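Local coordinates for protein Cas13d (uncultured Ruminococcus sp, PDB 6IV9) that binds a CRISPR RNA as a Cas13d effector and, through its two HEPN domains, governs maturation of that RNA and cleavage of target RNA, at residues N111-F117 and E128-P134; L359-F363 and D408-C413; V365-N371 and F564-I569. The protein carries 2 engineered substitutions. All coordinates share one frame; numbering follows the deposited sequence.

Contact 1. Residues N111-F117 and E128-P134. With nucleotides of chain B.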
loop_
_atom_site.group_PDB
_atom_site.type_symbol
_atom_site.label_atom_id
_atom_site.label_comp_id
_atom_site.label_asym_id
_atom_site.label_seq_id
_atom_site.Cartn_x
_atom_site.Cartn_y
_atom_site.Cartn_z
ATOM N N ASN A 111 -38.016 -4.178 18.514
ATOM C CA ASN A 111 -38.522 -3.329 19.612
ATOM C C ASN A 111 -37.533 -2.191 19.856
ATOM O O ASN A 111 -36.553 -2.088 19.146
ATOM C CB ASN A 111 -38.893 -4.112 20.865
ATOM C CG ASN A 111 -37.713 -4.847 21.434
ATOM O OD1 ASN A 111 -36.736 -4.241 21.807
ATOM N ND2 ASN A 111 -37.808 -6.154 21.489
ATOM N N GLU A 112 -37.780 -1.406 20.889
ATOM C CA GLU A 112 -36.949 -0.221 21.167
ATOM C C GLU A 112 -35.494 -0.623 21.400
ATOM O O GLU A 112 -34.630 0.134 21.030
ATOM C CB GLU A 112 -37.469 0.489 22.408
ATOM C CG GLU A 112 -36.543 1.581 22.874
ATOM C CD GLU A 112 -37.054 2.415 24.026
ATOM O OE1 GLU A 112 -37.833 1.882 24.822
ATOM O OE2 GLU A 112 -36.668 3.588 24.111
ATOM N N VAL A 113 -35.272 -1.774 22.020
ATOM C CA VAL A 113 -33.902 -2.185 22.425
ATOM C C VAL A 113 -33.268 -3.202 21.484
ATOM O O VAL A 113 -32.091 -3.074 21.232
ATOM C CB VAL A 113 -33.929 -2.766 23.843
ATOM C CG1 VAL A 113 -32.549 -3.201 24.288
ATOM C CG2 VAL A 113 -34.545 -1.809 24.828
ATOM N N ASN A 114 -34.036 -4.168 20.996
ATOM C CA ASN A 114 -33.404 -5.261 20.226
ATOM C C ASN A 114 -34.076 -5.536 18.897
ATOM O O ASN A 114 -35.229 -5.205 18.728
ATOM C CB ASN A 114 -33.453 -6.590 20.972
ATOM C CG ASN A 114 -32.699 -6.539 22.274
ATOM O OD1 ASN A 114 -33.304 -6.523 23.328
ATOM N ND2 ASN A 114 -31.384 -6.498 22.208
ATOM N N ILE A 115 -33.294 -6.155 18.026
ATOM C CA ILE A 115 -33.721 -6.631 16.694
ATOM C C ILE A 115 -33.371 -8.112 16.653
ATOM O O ILE A 115 -32.241 -8.439 16.934
ATOM C CB ILE A 115 -32.998 -5.861 15.586
ATOM C CG1 ILE A 115 -33.435 -4.396 15.542
ATOM C CG2 ILE A 115 -33.191 -6.554 14.258
ATOM C CD1 ILE A 115 -32.544 -3.532 14.712
ATOM N N THR A 116 -34.345 -8.951 16.343
ATOM C CA THR A 116 -34.072 -10.395 16.265
ATOM C C THR A 116 -34.216 -10.804 14.813
ATOM O O THR A 116 -35.091 -10.317 14.168
ATOM C CB THR A 116 -35.021 -11.219 17.133
ATOM O OG1 THR A 116 -34.857 -10.790 18.473
ATOM C CG2 THR A 116 -34.721 -12.692 17.073
ATOM N N PHE A 117 -33.329 -11.654 14.341
ATOM C CA PHE A 117 -33.411 -12.099 12.940
ATOM C C PHE A 117 -32.721 -13.448 12.817
ATOM O O PHE A 117 -32.087 -13.891 13.723
ATOM C CB PHE A 117 -32.807 -11.065 11.993
ATOM C CG PHE A 117 -31.304 -11.073 11.958
ATOM C CD1 PHE A 117 -30.575 -10.511 12.984
ATOM C CD2 PHE A 117 -30.626 -11.664 10.916
ATOM C CE1 PHE A 117 -29.196 -10.525 12.956
ATOM C CE2 PHE A 117 -29.245 -11.668 10.888
ATOM C CZ PHE A 117 -28.538 -11.106 11.912
ATOM N N GLU A 128 -31.794 -18.002 16.008
ATOM C CA GLU A 128 -32.204 -16.589 16.150
ATOM C C GLU A 128 -30.993 -15.787 16.622
ATOM O O GLU A 128 -30.330 -16.223 17.543
ATOM C CB GLU A 128 -33.296 -16.433 17.200
ATOM C CG GLU A 128 -34.663 -16.850 16.719
ATOM C CD GLU A 128 -35.758 -16.564 17.727
ATOM O OE1 GLU A 128 -35.571 -16.905 18.890
ATOM O OE2 GLU A 128 -36.760 -15.979 17.336
ATOM N N ILE A 129 -30.772 -14.636 16.005
ATOM C CA ILE A 129 -29.642 -13.736 16.356
ATOM C C ILE A 129 -30.236 -12.447 16.909
ATOM O O ILE A 129 -31.130 -11.936 16.303
ATOM C CB ILE A 129 -28.780 -13.426 15.125
ATOM C CG1 ILE A 129 -28.278 -14.688 14.434
ATOM C CG2 ILE A 129 -27.642 -12.517 15.515
ATOM C CD1 ILE A 129 -27.377 -15.486 15.295
ATOM N N ASN A 130 -29.735 -11.984 18.038
ATOM C CA ASN A 130 -30.231 -10.725 18.627
ATOM C C ASN A 130 -29.142 -9.670 18.471
ATOM O O ASN A 130 -28.017 -9.952 18.794
ATOM C CB ASN A 130 -30.617 -10.891 20.091
ATOM C CG ASN A 130 -31.667 -11.958 20.279
ATOM O OD1 ASN A 130 -32.801 -11.791 19.871
ATOM N ND2 ASN A 130 -31.271 -13.070 20.855
ATOM N N THR A 131 -29.517 -8.505 17.966
ATOM C CA THR A 131 -28.593 -7.367 17.778
ATOM C C THR A 131 -29.247 -6.126 18.384
ATOM O O THR A 131 -30.467 -6.100 18.478
ATOM C CB THR A 131 -28.217 -7.219 16.303
ATOM O OG1 THR A 131 -27.077 -6.374 16.227
ATOM C CG2 THR A 131 -29.306 -6.614 15.458
ATOM N N SER A 132 -28.443 -5.175 18.837
ATOM C CA SER A 132 -28.991 -3.932 19.421
ATOM C C SER A 132 -29.738 -3.139 18.363
ATOM O O SER A 132 -29.293 -3.107 17.247
ATOM C CB SER A 132 -27.916 -3.053 19.952
ATOM O OG SER A 132 -27.039 -3.768 20.760
ATOM N N ASN A 133 -30.850 -2.541 18.752
ATOM C CA ASN A 133 -31.508 -1.601 17.828
ATOM C C ASN A 133 -30.563 -0.396 17.866
ATOM O O ASN A 133 -30.367 0.142 18.924
ATOM C CB ASN A 133 -32.907 -1.270 18.330
ATOM C CG ASN A 133 -33.608 -0.220 17.511
ATOM O OD1 ASN A 133 -32.971 0.583 16.868
ATOM N ND2 ASN A 133 -34.922 -0.223 17.550
ATOM N N PRO A 134 -29.992 0.062 16.743
ATOM C CA PRO A 134 -29.002 1.135 16.749
ATOM C C PRO A 134 -29.510 2.501 17.227
ATOM O O PRO A 134 -28.727 3.314 17.550
ATOM C CB PRO A 134 -28.474 1.205 15.318
ATOM C CG PRO A 134 -29.507 0.520 14.499
ATOM C CD PRO A 134 -30.245 -0.425 15.419
ATOM P P G B 6 -25.436 2.492 25.637
ATOM O OP1 G B 6 -26.541 3.376 25.987
ATOM O OP2 G B 6 -24.464 2.140 26.622
ATOM O "O5'" G B 6 -25.972 1.083 25.176
ATOM C "C5'" G B 6 -27.096 0.946 24.300
ATOM C "C4'" G B 6 -27.443 -0.502 24.097
ATOM O "O4'" G B 6 -26.314 -1.198 23.492
ATOM C "C3'" G B 6 -27.716 -1.314 25.383
ATOM O "O3'" G B 6 -29.065 -1.176 25.788
ATOM C "C2'" G B 6 -27.452 -2.734 24.919
ATOM O "O2'" G B 6 -28.526 -3.241 24.133
ATOM C "C1'" G B 6 -26.212 -2.513 24.051
ATOM N N9 G B 6 -24.945 -2.606 24.766
ATOM C C8 G B 6 -24.175 -1.586 25.257
ATOM N N7 G B 6 -23.074 -1.999 25.812
ATOM C C5 G B 6 -23.128 -3.377 25.689
ATOM C C6 G B 6 -22.239 -4.372 26.152
ATOM O O6 G B 6 -21.153 -4.229 26.693
ATOM N N1 G B 6 -22.713 -5.647 25.874
ATOM C C2 G B 6 -23.925 -5.928 25.328
ATOM N N2 G B 6 -24.215 -7.223 25.174
ATOM N N3 G B 6 -24.758 -5.011 24.867
ATOM C C4 G B 6 -24.290 -3.767 25.073
#

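Contact 2. Residues L359-F363 and D408-C413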
loop_
_atom_site.group_PDB
_atom_site.type_symbol
_atom_site.label_atom_id
_atom_site.label_comp_id
_atom_site.label_asym_id
_atom_site.label_seq_id
_atom_site.Cartn_x
_atom_site.Cartn_y
_atom_site.Cartn_z
ATOM N N LEU A 359 -11.233 -15.962 -22.242
ATOM C CA LEU A 359 -11.127 -16.191 -20.784
ATOM C C LEU A 359 -9.680 -15.992 -20.329
ATOM O O LEU A 359 -9.481 -15.481 -19.261
ATOM C CB LEU A 359 -11.636 -17.588 -20.443
ATOM C CG LEU A 359 -13.152 -17.735 -20.399
ATOM C CD1 LEU A 359 -13.559 -19.188 -20.475
ATOM C CD2 LEU A 359 -13.726 -17.088 -19.162
ATOM N N TYR A 360 -8.725 -16.450 -21.119
ATOM C CA TYR A 360 -7.297 -16.316 -20.762
ATOM C C TYR A 360 -6.884 -14.846 -20.727
ATOM O O TYR A 360 -6.159 -14.456 -19.842
ATOM C CB TYR A 360 -6.399 -17.199 -21.619
ATOM C CG TYR A 360 -5.043 -17.392 -21.005
ATOM C CD1 TYR A 360 -4.857 -18.287 -19.976
ATOM C CD2 TYR A 360 -3.961 -16.651 -21.413
ATOM C CE1 TYR A 360 -3.624 -18.462 -19.383
ATOM C CE2 TYR A 360 -2.718 -16.815 -20.838
ATOM C CZ TYR A 360 -2.549 -17.723 -19.819
ATOM O OH TYR A 360 -1.333 -17.898 -19.254
ATOM N N TYR A 361 -7.384 -14.052 -21.667
ATOM C CA TYR A 361 -7.069 -12.608 -21.644
ATOM C C TYR A 361 -7.634 -12.037 -20.342
ATOM O O TYR A 361 -6.991 -11.230 -19.729
ATOM C CB TYR A 361 -7.646 -11.860 -22.846
ATOM C CG TYR A 361 -7.331 -10.390 -22.839
ATOM C CD1 TYR A 361 -6.157 -9.915 -23.378
ATOM C CD2 TYR A 361 -8.185 -9.474 -22.268
ATOM C CE1 TYR A 361 -5.833 -8.576 -23.358
ATOM C CE2 TYR A 361 -7.875 -8.129 -22.232
ATOM C CZ TYR A 361 -6.698 -7.675 -22.785
ATOM O OH TYR A 361 -6.376 -6.360 -22.776
ATOM N N ASP A 362 -8.827 -12.474 -19.968
ATOM C CA ASP A 362 -9.453 -11.989 -18.716
ATOM C C ASP A 362 -8.576 -12.405 -17.539
ATOM O O ASP A 362 -8.247 -11.564 -16.743
ATOM C CB ASP A 362 -10.843 -12.595 -18.544
ATOM C CG ASP A 362 -11.562 -12.232 -17.259
ATOM O OD1 ASP A 362 -10.912 -12.081 -16.240
ATOM O OD2 ASP A 362 -12.770 -12.143 -17.302
ATOM N N PHE A 363 -8.142 -13.648 -17.529
ATOM C CA PHE A 363 -7.340 -14.190 -16.415
ATOM C C PHE A 363 -6.054 -13.380 -16.243
ATOM O O PHE A 363 -5.647 -13.204 -15.131
ATOM C CB PHE A 363 -7.050 -15.658 -16.712
ATOM C CG PHE A 363 -6.167 -16.369 -15.725
ATOM C CD1 PHE A 363 -6.685 -16.884 -14.557
ATOM C CD2 PHE A 363 -4.828 -16.548 -15.983
ATOM C CE1 PHE A 363 -5.875 -17.548 -13.661
ATOM C CE2 PHE A 363 -4.019 -17.210 -15.086
ATOM C CZ PHE A 363 -4.544 -17.702 -13.926
ATOM N N ASP A 408 -4.433 -22.635 -11.852
ATOM C CA ASP A 408 -5.350 -21.563 -11.399
ATOM C C ASP A 408 -6.400 -21.305 -12.486
ATOM O O ASP A 408 -7.543 -21.109 -12.154
ATOM C CB ASP A 408 -4.566 -20.301 -11.039
ATOM C CG ASP A 408 -3.757 -20.415 -9.758
ATOM O OD1 ASP A 408 -3.805 -21.459 -9.130
ATOM O OD2 ASP A 408 -3.110 -19.452 -9.394
ATOM N N PHE A 409 -5.992 -21.333 -13.748
ATOM C CA PHE A 409 -6.934 -21.072 -14.859
ATOM C C PHE A 409 -8.044 -22.125 -14.898
ATOM O O PHE A 409 -9.170 -21.755 -15.108
ATOM C CB PHE A 409 -6.208 -21.003 -16.194
ATOM C CG PHE A 409 -7.122 -20.606 -17.317
ATOM C CD1 PHE A 409 -7.544 -19.298 -17.460
ATOM C CD2 PHE A 409 -7.602 -21.548 -18.203
ATOM C CE1 PHE A 409 -8.386 -18.931 -18.493
ATOM C CE2 PHE A 409 -8.455 -21.182 -19.227
ATOM C CZ PHE A 409 -8.841 -19.878 -19.369
ATOM N N LEU A 410 -7.704 -23.392 -14.706
ATOM C CA LEU A 410 -8.733 -24.455 -14.719
ATOM C C LEU A 410 -9.719 -24.205 -13.579
ATOM O O LEU A 410 -10.895 -24.313 -13.798
ATOM C CB LEU A 410 -8.040 -25.792 -14.490
ATOM C CG LEU A 410 -7.199 -26.324 -15.641
ATOM C CD1 LEU A 410 -6.663 -27.692 -15.290
ATOM C CD2 LEU A 410 -8.009 -26.382 -16.918
ATOM N N LEU A 411 -9.213 -23.885 -12.396
ATOM C CA LEU A 411 -10.092 -23.610 -11.233
ATOM C C LEU A 411 -10.947 -22.374 -11.512
ATOM O O LEU A 411 -12.100 -22.380 -11.181
ATOM C CB LEU A 411 -9.208 -23.371 -10.013
ATOM C CG LEU A 411 -8.354 -24.555 -9.580
ATOM C CD1 LEU A 411 -7.700 -24.269 -8.250
ATOM C CD2 LEU A 411 -9.193 -25.811 -9.504
ATOM N N PHE A 412 -10.352 -21.351 -12.103
ATOM C CA PHE A 412 -11.090 -20.102 -12.388
ATOM C C PHE A 412 -12.264 -20.391 -13.324
ATOM O O PHE A 412 -13.369 -20.008 -13.041
ATOM C CB PHE A 412 -10.142 -19.140 -13.094
ATOM C CG PHE A 412 -10.786 -17.996 -13.830
ATOM C CD1 PHE A 412 -11.717 -17.184 -13.218
ATOM C CD2 PHE A 412 -10.427 -17.710 -15.130
ATOM C CE1 PHE A 412 -12.293 -16.131 -13.899
ATOM C CE2 PHE A 412 -11.001 -16.653 -15.805
ATOM C CZ PHE A 412 -11.933 -15.870 -15.189
ATOM N N CYS A 413 -12.010 -21.118 -14.399
ATOM C CA CYS A 413 -13.070 -21.454 -15.379
ATOM C C CYS A 413 -14.155 -22.308 -14.716
ATOM O O CYS A 413 -15.312 -22.131 -15.006
ATOM C CB CYS A 413 -12.461 -22.136 -16.591
ATOM S SG CYS A 413 -11.512 -20.989 -17.613
#

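Contact 3. Residues V365-N371 and F564-I569. With nucleotides of chain B.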
loop_
_atom_site.group_PDB
_atom_site.type_symbol
_atom_site.label_atom_id
_atom_site.label_comp_id
_atom_site.label_asym_id
_atom_site.label_seq_id
_atom_site.Cartn_x
_atom_site.Cartn_y
_atom_site.Cartn_z
ATOM N N VAL A 365 -5.221 -10.058 -17.656
ATOM C CA VAL A 365 -5.375 -8.582 -17.561
ATOM C C VAL A 365 -6.486 -8.136 -16.609
ATOM O O VAL A 365 -6.272 -7.162 -15.915
ATOM C CB VAL A 365 -5.590 -7.998 -18.967
ATOM C CG1 VAL A 365 -5.759 -6.502 -18.942
ATOM C CG2 VAL A 365 -4.472 -8.389 -19.908
ATOM N N LEU A 366 -7.661 -8.738 -16.715
ATOM C CA LEU A 366 -8.807 -8.373 -15.853
ATOM C C LEU A 366 -8.725 -9.075 -14.494
ATOM O O LEU A 366 -9.227 -8.516 -13.537
ATOM C CB LEU A 366 -10.113 -8.702 -16.579
ATOM C CG LEU A 366 -10.385 -7.907 -17.851
ATOM C CD1 LEU A 366 -10.235 -6.425 -17.617
ATOM C CD2 LEU A 366 -9.458 -8.320 -18.952
ATOM N N LYS A 367 -8.141 -10.265 -14.470
ATOM C CA LYS A 367 -7.991 -11.054 -13.231
ATOM C C LYS A 367 -9.344 -11.204 -12.536
ATOM O O LYS A 367 -9.439 -10.969 -11.356
ATOM C CB LYS A 367 -6.855 -10.523 -12.360
ATOM C CG LYS A 367 -5.478 -10.581 -13.001
ATOM C CD LYS A 367 -4.372 -10.737 -12.016
ATOM C CE LYS A 367 -3.021 -10.421 -12.602
ATOM N NZ LYS A 367 -2.731 -11.226 -13.796
ATOM N N SER A 368 -10.332 -11.699 -13.285
ATOM C CA SER A 368 -11.709 -11.976 -12.795
ATOM C C SER A 368 -11.678 -13.059 -11.719
ATOM O O SER A 368 -12.536 -13.068 -10.876
ATOM C CB SER A 368 -12.645 -12.333 -13.897
ATOM O OG SER A 368 -12.975 -11.197 -14.638
ATOM N N GLN A 369 -10.626 -13.870 -11.703
ATOM C CA GLN A 369 -10.439 -14.940 -10.686
ATOM C C GLN A 369 -10.230 -14.314 -9.300
ATOM O O GLN A 369 -10.368 -15.019 -8.321
ATOM C CB GLN A 369 -9.298 -15.881 -11.058
ATOM C CG GLN A 369 -7.922 -15.268 -10.914
ATOM C CD GLN A 369 -7.495 -14.553 -12.170
ATOM O OE1 GLN A 369 -8.295 -14.297 -13.048
ATOM N NE2 GLN A 369 -6.231 -14.196 -12.244
ATOM N N LYS A 370 -9.898 -13.030 -9.265
ATOM C CA LYS A 370 -9.635 -12.309 -7.997
ATOM C C LYS A 370 -10.882 -11.554 -7.538
ATOM O O LYS A 370 -10.774 -10.769 -6.610
ATOM C CB LYS A 370 -8.409 -11.419 -8.155
ATOM C CG LYS A 370 -7.095 -12.165 -8.096
ATOM C CD LYS A 370 -5.937 -11.296 -8.404
ATOM C CE LYS A 370 -4.627 -11.992 -8.160
ATOM N NZ LYS A 370 -3.518 -11.037 -8.037
ATOM N N ASN A 371 -11.986 -11.751 -8.248
ATOM C CA ASN A 371 -13.286 -11.140 -7.893
ATOM C C ASN A 371 -14.368 -12.217 -7.697
ATOM O O ASN A 371 -15.509 -11.920 -7.958
ATOM C CB ASN A 371 -13.667 -10.016 -8.846
ATOM C CG ASN A 371 -14.748 -9.155 -8.246
ATOM O OD1 ASN A 371 -14.837 -9.044 -7.037
ATOM N ND2 ASN A 371 -15.606 -8.607 -9.078
ATOM N N PHE A 564 -9.037 -1.661 -10.397
ATOM C CA PHE A 564 -8.711 -3.100 -10.284
ATOM C C PHE A 564 -7.770 -3.483 -11.433
ATOM O O PHE A 564 -6.819 -4.200 -11.227
ATOM C CB PHE A 564 -10.008 -3.901 -10.272
ATOM C CG PHE A 564 -9.885 -5.341 -9.862
ATOM C CD1 PHE A 564 -9.903 -5.704 -8.535
ATOM C CD2 PHE A 564 -9.801 -6.338 -10.810
ATOM C CE1 PHE A 564 -9.818 -7.032 -8.166
ATOM C CE2 PHE A 564 -9.714 -7.668 -10.444
ATOM C CZ PHE A 564 -9.723 -8.010 -9.125
ATOM N N ILE A 565 -8.068 -2.992 -12.628
ATOM C CA ILE A 565 -7.215 -3.237 -13.822
ATOM C C ILE A 565 -5.853 -2.562 -13.638
ATOM O O ILE A 565 -4.866 -3.161 -13.939
ATOM C CB ILE A 565 -7.930 -2.795 -15.105
ATOM C CG1 ILE A 565 -9.145 -3.679 -15.368
ATOM C CG2 ILE A 565 -6.978 -2.801 -16.278
ATOM C CD1 ILE A 565 -10.181 -3.020 -16.210
ATOM N N VAL A 566 -5.835 -1.359 -13.085
ATOM C CA VAL A 566 -4.557 -0.639 -12.849
ATOM C C VAL A 566 -3.687 -1.481 -11.917
ATOM O O VAL A 566 -2.541 -1.641 -12.213
ATOM C CB VAL A 566 -4.820 0.752 -12.257
ATOM C CG1 VAL A 566 -3.583 1.351 -11.631
ATOM C CG2 VAL A 566 -5.395 1.677 -13.302
ATOM N N LYS A 567 -4.272 -2.065 -10.881
ATOM C CA LYS A 567 -3.486 -2.911 -9.961
ATOM C C LYS A 567 -2.889 -4.080 -10.751
ATOM O O LYS A 567 -1.738 -4.378 -10.559
ATOM C CB LYS A 567 -4.402 -3.425 -8.853
ATOM C CG LYS A 567 -3.846 -4.511 -7.955
ATOM C CD LYS A 567 -4.772 -4.892 -6.831
ATOM C CE LYS A 567 -4.242 -6.023 -5.984
ATOM N NZ LYS A 567 -4.155 -7.291 -6.733
ATOM N N ASN A 568 -3.671 -4.694 -11.631
ATOM C CA ASN A 568 -3.166 -5.853 -12.404
ATOM C C ASN A 568 -2.000 -5.444 -13.317
ATOM O O ASN A 568 -0.995 -6.094 -13.299
ATOM C CB ASN A 568 -4.286 -6.485 -13.239
ATOM C CG ASN A 568 -5.456 -6.987 -12.418
ATOM O OD1 ASN A 568 -5.305 -7.366 -11.281
ATOM N ND2 ASN A 568 -6.635 -6.995 -13.000
ATOM N N ILE A 569 -2.174 -4.409 -14.117
ATOM C CA ILE A 569 -1.110 -3.979 -15.069
ATOM C C ILE A 569 0.083 -3.332 -14.362
ATOM O O ILE A 569 1.167 -3.496 -14.832
ATOM C CB ILE A 569 -1.673 -3.156 -16.235
ATOM C CG1 ILE A 569 -2.131 -1.773 -15.788
ATOM C CG2 ILE A 569 -2.774 -3.934 -16.923
ATOM C CD1 ILE A 569 -2.623 -0.915 -16.895
ATOM P P C B 33 -8.696 -13.297 -2.682
ATOM O OP1 C B 33 -8.293 -14.156 -3.816
ATOM O OP2 C B 33 -8.190 -13.499 -1.303
ATOM O "O5'" C B 33 -8.326 -11.787 -3.038
ATOM C "C5'" C B 33 -8.686 -11.218 -4.307
ATOM C "C4'" C B 33 -8.417 -9.756 -4.344
ATOM O "O4'" C B 33 -9.362 -9.074 -3.486
ATOM C "C3'" C B 33 -7.069 -9.304 -3.809
ATOM O "O3'" C B 33 -6.062 -9.450 -4.791
ATOM C "C2'" C B 33 -7.346 -7.852 -3.500
ATOM O "O2'" C B 33 -7.449 -7.045 -4.660
ATOM C "C1'" C B 33 -8.726 -7.967 -2.866
ATOM N N1 C B 33 -8.657 -8.172 -1.400
ATOM C C2 C B 33 -8.479 -7.037 -0.605
ATOM O O2 C B 33 -8.329 -5.937 -1.160
ATOM N N3 C B 33 -8.432 -7.176 0.736
ATOM C C4 C B 33 -8.515 -8.390 1.288
ATOM N N4 C B 33 -8.516 -8.472 2.612
ATOM C C5 C B 33 -8.735 -9.558 0.506
ATOM C C6 C B 33 -8.820 -9.400 -0.822
ATOM P P U B 34 -4.627 -9.897 -4.362
ATOM O OP1 U B 34 -3.750 -9.780 -5.559
ATOM O OP2 U B 34 -4.683 -11.117 -3.586
ATOM O "O5'" U B 34 -4.261 -8.723 -3.388
ATOM C "C5'" U B 34 -3.310 -8.891 -2.326
ATOM C "C4'" U B 34 -3.318 -7.662 -1.464
ATOM O "O4'" U B 34 -4.577 -7.477 -0.783
ATOM C "C3'" U B 34 -2.289 -7.647 -0.343
ATOM O "O3'" U B 34 -1.039 -7.272 -0.942
ATOM C "C2'" U B 34 -2.870 -6.575 0.565
ATOM O "O2'" U B 34 -2.570 -5.286 0.047
ATOM C "C1'" U B 34 -4.359 -6.915 0.488
ATOM N N1 U B 34 -4.785 -7.908 1.493
ATOM C C2 U B 34 -4.853 -7.438 2.784
ATOM O O2 U B 34 -4.563 -6.296 3.083
ATOM N N3 U B 34 -5.244 -8.357 3.707
ATOM C C4 U B 34 -5.571 -9.671 3.485
ATOM O O4 U B 34 -5.970 -10.343 4.419
ATOM C C5 U B 34 -5.508 -10.084 2.118
ATOM C C6 U B 34 -5.096 -9.209 1.191
ATOM P P U B 43 1.207 -11.518 -14.225
ATOM O OP1 U B 43 0.064 -10.705 -13.669
ATOM O OP2 U B 43 1.317 -12.932 -13.872
ATOM O "O5'" U B 43 1.055 -11.337 -15.795
ATOM C "C5'" U B 43 2.040 -11.855 -16.700
ATOM C "C4'" U B 43 1.461 -11.931 -18.095
ATOM O "O4'" U B 43 1.268 -10.568 -18.517
ATOM C "C3'" U B 43 2.386 -12.536 -19.166
ATOM O "O3'" U B 43 2.127 -13.931 -19.165
ATOM C "C2'" U B 43 1.922 -11.806 -20.435
ATOM O "O2'" U B 43 0.675 -12.371 -20.774
ATOM C "C1'" U B 43 1.634 -10.401 -19.889
ATOM N N1 U B 43 2.779 -9.483 -19.968
ATOM C C2 U B 43 3.181 -9.055 -21.211
ATOM O O2 U B 43 2.604 -9.361 -22.233
ATOM N N3 U B 43 4.280 -8.245 -21.213
ATOM C C4 U B 43 5.006 -7.823 -20.130
ATOM O O4 U B 43 5.970 -7.080 -20.305
ATOM C C5 U B 43 4.532 -8.303 -18.876
ATOM C C6 U B 43 3.464 -9.100 -18.836
HETATM O O HOH W 1 -3.494 -8.277 -9.415
#

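Contact 1. Residues N111-F117 and E128-P134
Ile115 and Thr131 face each other as a hydrogen-bonded antiparallel pair, each backbone N donating to the other's O, and Phe117 with Ile129 repeats the pattern two residues on. Ile115 can be followed outward atom by atom. Its CB lies 3.8 Å from Thr131 CG2; CG2 stays beside that same methyl, while CG1, turned away from the carbonyl carbon (chi1 -68°), heads toward Asn133. CD1 ends 3.8 Å from Asn133 CA and 3.9 Å from Pro134 CD. On the same face Ile129 CB makes an off-centre CH-pi contact with the Phe117 ring, and Ile129 CG2 packs at Phe117 CE1, 3.6 Å away. This apolar face packs on helix 54-58 and the neighbouring strands, Ile115 on Ile63 and Leu107.

The other face is polar: Thr116 OG1 donates to Asn130 OD1 at 2.7 Å, the two side chains running alongside each other. Beyond the last pair, Asn133 grips the turn preceding strand 114-119. Its ND2 reaches Asn111 O at 2.9 Å in a nearly straight bond lying in its own amide plane, while Asn133 OD1 is bound by Thr135. Asn111 OD1 in turn accepts from Val113 N and Asn114 N. Ser132 OG approaches C1' of G6 of chain B, bringing the guide RNA against one end of an antiparallel beta hairpin whose entry is shaped by an Asx turn.

Contact 2. Residues L359-F363 and D408-C413
Leu359 and Phe363 on one helix face Cys413 and Phe409 on the other, the two short segments passing 11.0 Å apart at an angle of 110°, with no hydrogen bond between them. The contact is made by side chains, with Phe409 in the middle. With its CG anti to the backbone N, the ring reaches across to the opposing helix, where CE1 comes 3.6 Å from Tyr360 N and CZ lies 3.8 Å from Leu359 CB. Tyr360 turns its edge to one face of this ring through CD1, the planes 63° apart, and Cys413 SG sits over the opposite face near the rim.

Phe409 is also the edge partner in a second T-shaped pair: its CD1 points at the face of Phe363, the planes almost perpendicular at 88° and CD1 3.7 Å from Phe363 CG. Phe409 CB covers the centre of the same Phe363 face in a CH-pi contact. Tyr360, Phe409 and Phe363 thus form an aromatic cluster, which joins helix 353-366 to helix 400-418.

Around this cluster, Asp408 CB meets the edge of the Phe363 ring at CZ, while the Asp408 carboxylate is engaged by Arg380 in a salt bridge. Phe412 and Phe363 run antiparallel alongside each other, bringing Phe412 CD2 3.9 Å from Phe363 CD1, and the edge of the Phe412 ring faces Leu359 O. Leu359 CD1 reaches Cys413 SG at 4.0 Å. Tyr360 packs on a phosphate of the bound RNA, and its hydroxyl is hydrogen-bonded to Asn340.

Contact 3. Residues V365-N371 and F564-I569
The Phe564 ring presents its edge to the end of helix 353-366: Leu366 O and Lys367 O lie in the ring plane, 3.2 Å and 3.4 Å from CE2, and Lys370 CB comes up to the same rim at CZ. Set obliquely to the ring is O2' of C33 of chain B. A second flat group, the Asn568 amide, has Lys367 CB, CG and CD lying along it, the lysine chain heading the other way. Asn568 ND2 donates to Val365 O at 2.9 Å, from above the carbonyl plane, and more weakly to Leu366 O.

Asn568 of helix 556-570 thus binds carbonyls at the C-terminal end of helix 353-366, which leaves helical geometry at Lys367, where phi turns positive, and runs on into the 3-10 segment 368-370. Lys370 NZ and Lys567 NZ, 4.0 Å apart, converge on OP1 of U34 of chain B, each at 2.8 Å, and the shared phosphate probably offsets their like charge. One water accepts from both ammonium groups and donates to Asn568 OD1. A bend at the end of its chain (chi4 -56°) lets Lys367 NZ bind OP1 of U43 of chain B, as well as Ile364 O.

Along the chain contact 1 closes before the others open, whereas contacts 2 and 3 interlock, since their segments alternate. Both use helix 353-366: contact 2 joins it to helix 400-418, and contact 3 joins its C-terminal end to helix 556-570. Their centres lie about 12 Å apart, and they touch where Phe412 packs on Gln369 and Tyr361 on Leu366. Contact 1 belongs to the separate three-stranded sheet near the N-terminus, its centre about 43 Å from that of contact 2 and 39 Å from that of contact 3. Each lies against the bound RNA, consistent with separate parts of the chain contributing to one guide-binding surface.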